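Local coordinates for Peptidase_M23 domain-containing protein (Enterococcus faecalis, PDB 6SMK) that probably cleaves peptide bonds in bacterial peptidoglycan, as the zinc-dependent M23 peptidase domain of a prophage-encoded enzyme, at residues 40-45 with 97-102; 58-63 with 76-81. The protein carries 1 engineered substitution. All blocks are in the same frame, centred on the assembly; numbering follows the deposited sequence.

Contact 1: 40-45 with 97-102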
loop_
_atom_site.group_PDB
_atom_site.type_symbol
_atom_site.label_atom_id
_atom_site.label_comp_id
_atom_site.label_asym_id
_atom_site.label_seq_id
_atom_site.Cartn_x
_atom_site.Cartn_y
_atom_site.Cartn_z
ATOM N N THR A 40 -0.170 6.867 12.773
ATOM C CA THR A 40 1.102 6.195 12.630
ATOM C C THR A 40 1.709 6.534 11.277
ATOM O O THR A 40 1.055 6.394 10.253
ATOM C CB THR A 40 0.951 4.701 12.767
ATOM O OG1 THR A 40 0.269 4.379 14.006
ATOM C CG2 THR A 40 2.310 4.057 12.720
ATOM N N PRO A 41 2.939 7.016 11.252
ATOM C CA PRO A 41 3.603 7.327 9.983
ATOM C C PRO A 41 3.976 6.073 9.209
ATOM O O PRO A 41 4.520 5.116 9.756
ATOM C CB PRO A 41 4.839 8.090 10.440
ATOM C CG PRO A 41 5.071 7.653 11.856
ATOM C CD PRO A 41 3.735 7.412 12.426
ATOM N N ILE A 42 3.695 6.114 7.906
ATOM C CA ILE A 42 3.950 4.996 7.001
ATOM C C ILE A 42 5.326 5.198 6.374
ATOM O O ILE A 42 5.472 6.075 5.511
ATOM C CB ILE A 42 2.919 4.937 5.867
ATOM C CG1 ILE A 42 1.481 4.787 6.374
ATOM C CG2 ILE A 42 3.309 3.877 4.858
ATOM C CD1 ILE A 42 0.992 3.410 6.370
ATOM N N PRO A 43 6.317 4.371 6.689
ATOM C CA PRO A 43 7.602 4.486 5.996
ATOM C C PRO A 43 7.615 3.653 4.722
ATOM O O PRO A 43 7.144 2.514 4.684
ATOM C CB PRO A 43 8.589 3.959 7.042
ATOM C CG PRO A 43 7.787 2.999 7.868
ATOM C CD PRO A 43 6.370 3.439 7.822
ATOM N N ALA A 44 8.123 4.266 3.650
ATOM C CA ALA A 44 8.160 3.616 2.348
ATOM C C ALA A 44 9.044 2.378 2.398
ATOM O O ALA A 44 10.161 2.418 2.921
ATOM C CB ALA A 44 8.682 4.582 1.296
ATOM N N GLN A 45 8.538 1.278 1.836
ATOM C CA GLN A 45 9.250 0.008 1.875
ATOM C C GLN A 45 10.382 -0.061 0.859
ATOM O O GLN A 45 11.429 -0.663 1.133
ATOM C CB GLN A 45 8.264 -1.125 1.633
ATOM C CG GLN A 45 7.248 -1.238 2.727
ATOM C CD GLN A 45 7.892 -1.266 4.076
ATOM O OE1 GLN A 45 8.574 -2.233 4.434
ATOM N NE2 GLN A 45 7.703 -0.200 4.835
ATOM N N GLY A 97 3.160 9.056 4.512
ATOM C CA GLY A 97 1.795 9.328 4.926
ATOM C C GLY A 97 1.592 8.879 6.357
ATOM O O GLY A 97 2.536 8.461 7.042
ATOM N N ASP A 98 0.337 8.990 6.806
ATOM C CA ASP A 98 -0.093 8.576 8.140
ATOM C C ASP A 98 -1.220 7.559 8.003
ATOM O O ASP A 98 -2.091 7.698 7.135
ATOM C CB ASP A 98 -0.576 9.769 8.995
ATOM C CG ASP A 98 0.512 10.810 9.252
ATOM O OD1 ASP A 98 1.707 10.503 9.064
ATOM O OD2 ASP A 98 0.171 11.946 9.655
ATOM N N VAL A 99 -1.216 6.540 8.868
ATOM C CA VAL A 99 -2.262 5.524 8.809
ATOM C C VAL A 99 -3.630 6.180 8.953
ATOM O O VAL A 99 -3.815 7.132 9.721
ATOM C CB VAL A 99 -2.061 4.459 9.903
ATOM C CG1 VAL A 99 -3.333 3.604 10.091
ATOM C CG2 VAL A 99 -0.859 3.587 9.617
ATOM N N GLY A 100 -4.596 5.682 8.195
ATOM C CA GLY A 100 -5.960 6.109 8.413
ATOM C C GLY A 100 -6.968 5.002 8.223
ATOM O O GLY A 100 -6.644 3.812 8.309
ATOM N N SER A 101 -8.207 5.390 7.985
ATOM C CA SER A 101 -9.228 4.438 7.577
ATOM C C SER A 101 -9.975 4.967 6.369
ATOM O O SER A 101 -11.148 4.639 6.166
ATOM C CB SER A 101 -10.181 4.121 8.729
ATOM O OG SER A 101 -10.379 5.259 9.543
ATOM N N SER A 102 -9.282 5.765 5.551
ATOM C CA SER A 102 -9.903 6.434 4.414
ATOM C C SER A 102 -10.358 5.422 3.383
ATOM O O SER A 102 -9.748 4.370 3.187
ATOM C CB SER A 102 -8.949 7.428 3.745
ATOM O OG SER A 102 -7.629 6.923 3.660
#

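Contact 2: 58-63 with 76-81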
loop_
_atom_site.group_PDB
_atom_site.type_symbol
_atom_site.label_atom_id
_atom_site.label_comp_id
_atom_site.label_asym_id
_atom_site.label_seq_id
_atom_site.Cartn_x
_atom_site.Cartn_y
_atom_site.Cartn_z
ATOM N N ILE A 58 -13.236 6.300 -1.613
ATOM C CA ILE A 58 -13.589 5.076 -2.312
ATOM C C ILE A 58 -12.388 4.141 -2.310
ATOM O O ILE A 58 -11.245 4.581 -2.487
ATOM C CB ILE A 58 -14.052 5.399 -3.746
ATOM C CG1 ILE A 58 -15.435 6.038 -3.699
ATOM C CG2 ILE A 58 -14.039 4.165 -4.632
ATOM C CD1 ILE A 58 -16.073 6.154 -5.050
ATOM N N GLY A 59 -12.654 2.848 -2.099
ATOM C CA GLY A 59 -11.613 1.837 -2.074
ATOM C C GLY A 59 -10.419 2.262 -1.250
ATOM O O GLY A 59 -10.543 2.495 -0.044
ATOM N N LEU A 60 -9.264 2.420 -1.891
ATOM C CA LEU A 60 -8.058 2.760 -1.139
ATOM C C LEU A 60 -8.075 4.175 -0.578
ATOM O O LEU A 60 -7.170 4.516 0.196
ATOM C CB LEU A 60 -6.814 2.590 -2.009
ATOM C CG LEU A 60 -6.517 1.180 -2.497
ATOM C CD1 LEU A 60 -5.160 1.147 -3.168
ATOM C CD2 LEU A 60 -6.598 0.221 -1.334
ATOM N N GLY A 61 -9.056 4.999 -0.952
ATOM C CA GLY A 61 -9.171 6.316 -0.346
ATOM C C GLY A 61 -7.924 7.142 -0.582
ATOM O O GLY A 61 -7.474 7.308 -1.721
ATOM N N GLU A 62 -7.347 7.663 0.503
ATOM C CA GLU A 62 -6.126 8.459 0.413
ATOM C C GLU A 62 -4.949 7.523 0.212
ATOM O O GLU A 62 -4.611 6.751 1.115
ATOM C CB GLU A 62 -5.934 9.293 1.672
ATOM C CG GLU A 62 -7.183 9.966 2.154
ATOM C CD GLU A 62 -7.342 11.358 1.603
ATOM O OE1 GLU A 62 -6.314 12.026 1.336
ATOM O OE2 GLU A 62 -8.508 11.777 1.425
ATOM N N HIS A 63 -4.318 7.582 -0.962
ATOM C CA HIS A 63 -3.237 6.647 -1.239
ATOM C C HIS A 63 -2.235 7.244 -2.210
ATOM O O HIS A 63 -2.537 8.184 -2.950
ATOM C CB HIS A 63 -3.757 5.311 -1.778
ATOM C CG HIS A 63 -4.474 5.404 -3.088
ATOM N ND1 HIS A 63 -5.648 6.104 -3.248
ATOM C CD2 HIS A 63 -4.205 4.838 -4.289
ATOM C CE1 HIS A 63 -6.057 5.991 -4.499
ATOM N NE2 HIS A 63 -5.201 5.224 -5.152
ATOM N N TYR A 76 0.278 2.559 -1.317
ATOM C CA TYR A 76 0.053 2.628 0.122
ATOM C C TYR A 76 -1.257 3.367 0.350
ATOM O O TYR A 76 -1.350 4.561 0.043
ATOM C CB TYR A 76 1.195 3.356 0.837
ATOM C CG TYR A 76 2.593 2.838 0.586
ATOM C CD1 TYR A 76 3.232 3.046 -0.632
ATOM C CD2 TYR A 76 3.288 2.176 1.581
ATOM C CE1 TYR A 76 4.513 2.583 -0.847
ATOM C CE2 TYR A 76 4.558 1.713 1.373
ATOM C CZ TYR A 76 5.169 1.920 0.166
ATOM O OH TYR A 76 6.445 1.452 -0.021
ATOM N N GLY A 77 -2.250 2.677 0.918
ATOM C CA GLY A 77 -3.611 3.163 0.945
ATOM C C GLY A 77 -4.208 3.365 2.329
ATOM O O GLY A 77 -3.594 3.068 3.358
ATOM N N HIS A 78 -5.448 3.879 2.320
ATOM C CA HIS A 78 -6.239 4.137 3.531
ATOM C C HIS A 78 -5.523 5.116 4.460
ATOM O O HIS A 78 -5.509 4.941 5.675
ATOM C CB HIS A 78 -6.554 2.839 4.290
ATOM C CG HIS A 78 -7.212 1.772 3.473
ATOM N ND1 HIS A 78 -8.349 1.995 2.728
ATOM C CD2 HIS A 78 -6.906 0.462 3.307
ATOM C CE1 HIS A 78 -8.714 0.870 2.134
ATOM N NE2 HIS A 78 -7.854 -0.077 2.466
ATOM N N MET A 79 -4.888 6.132 3.896
ATOM C CA MET A 79 -4.137 7.072 4.718
ATOM C C MET A 79 -5.070 8.086 5.349
ATOM O O MET A 79 -6.107 8.438 4.784
ATOM C CB MET A 79 -3.095 7.821 3.891
ATOM C CG MET A 79 -2.019 6.937 3.329
ATOM S SD MET A 79 -0.768 7.888 2.480
ATOM C CE MET A 79 0.326 6.577 2.006
ATOM N N SER A 80 -4.696 8.565 6.529
ATOM C CA SER A 80 -5.429 9.686 7.097
ATOM C C SER A 80 -4.817 11.015 6.704
ATOM O O SER A 80 -5.488 12.047 6.787
ATOM C CB SER A 80 -5.495 9.584 8.619
ATOM O OG SER A 80 -4.212 9.714 9.191
ATOM N N ARG A 81 -3.562 11.007 6.279
ATOM C CA ARG A 81 -2.904 12.187 5.744
ATOM C C ARG A 81 -1.844 11.720 4.761
ATOM O O ARG A 81 -1.086 10.791 5.056
ATOM C CB ARG A 81 -2.265 13.036 6.844
ATOM C CG ARG A 81 -1.594 14.281 6.296
ATOM C CD ARG A 81 -0.784 15.011 7.345
ATOM N NE ARG A 81 -0.260 16.275 6.840
ATOM C CZ ARG A 81 0.359 17.176 7.595
ATOM N NH1 ARG A 81 0.532 16.958 8.894
ATOM N NH2 ARG A 81 0.802 18.298 7.050
#

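Contact 1: 40-45 with 97-102
T40 and I42 meet V99 and G97 where the short strand 41-43 pairs in an antiparallel sense with the end of strand 95-99, the two splayed at 119°. Two backbone bonds fasten the pair. V99 N donates to T40 O at 2.7 Å, and I42 N donates to G97 O at 2.8 Å. Between them P41 faces D98 as a non-hydrogen-bonded pair, with a CA-H...O contact from P41 CA to G97 O at 3.3 Å.

The close packing is on the I42 side. V99 CG2 lies beside its own backbone N, anti to the carbonyl carbon, and from there it reaches I42 CD1 at 3.7 Å and T40 CB at 3.8 Å. The I42 and V99 side chains cross at about a right angle, and F12 touches both of them as well as T40. G97 brings no side chain here, and I42 CB sits 3.7 Å from G97 O.

The P41 side is looser. P41 is exposed, and its CB comes no nearer to D98 OD1 than 4.2 Å. That carboxylate turns instead to a salt bridge with R83.

Strand 41-43 thus joins the M23 sheet through an apolar patch and few backbone bonds: P41 and P43 have no N-H to give, which leaves I42 as the strand's one backbone donor.

Contact 2: 58-63 with 76-81
The type II' beta turn I58 to G61 leads into the hairpin of strands 63-69 and 72-82, and it is here that L60 and E62 meet H78 and M79 beside the zinc site. The turn is closed by G61 N to I58 O at 2.7 Å, and G59 takes its positive phi. H78 N donates to L60 O at 2.8 Å, and the next amide, M79 N, donates to E62 O at 2.9 Å. H78 has a left-handed backbone, phi 59° and psi 40°, consistent with two successive N-H groups turning to the same loop.

In this M23 domain the H78 side chain lies about 4 Å from the zinc ion at their nearest atoms, and H29, D33 and H111 bind that ion. G59 O approaches the ring edge near its plane, 3.3 Å from H78 CE1, while L60 CD2 comes within 4.0 Å of H78 NE2. H78 ND1 is held from beyond the loop by S102 O.

At the hairpin end, H63 CG lies between its backbone N and carbonyl carbon (chi1 63°). The ring turns back over the loop: H63 ND1 donates to G61 O in the ring plane, and L60 CB rests 3.8 Å above one face, toward the rim. E62 CB packs against M79 CB at 3.9 Å, and the E62 carboxylate reaches S55 OG.

In the fold
From the N terminus the chain passes zinc ligands H29 and D33 before it reaches 40-45, the first half of contact 1. It then runs through strand 48-54 to the turn at 58-63, goes up strand 63-69 and comes back along 72-82, so contact 2 closes a loop of 12 residues. Only at 97-102 does contact 1 close its own, larger loop of 51 residues, with the whole of contact 2 inside it. The two meet directly, since strands 72-82 and 95-99 are neighbours in one sheet: S80 OG probably bonds to V99 O. Strand 109-116, carrying H111, follows.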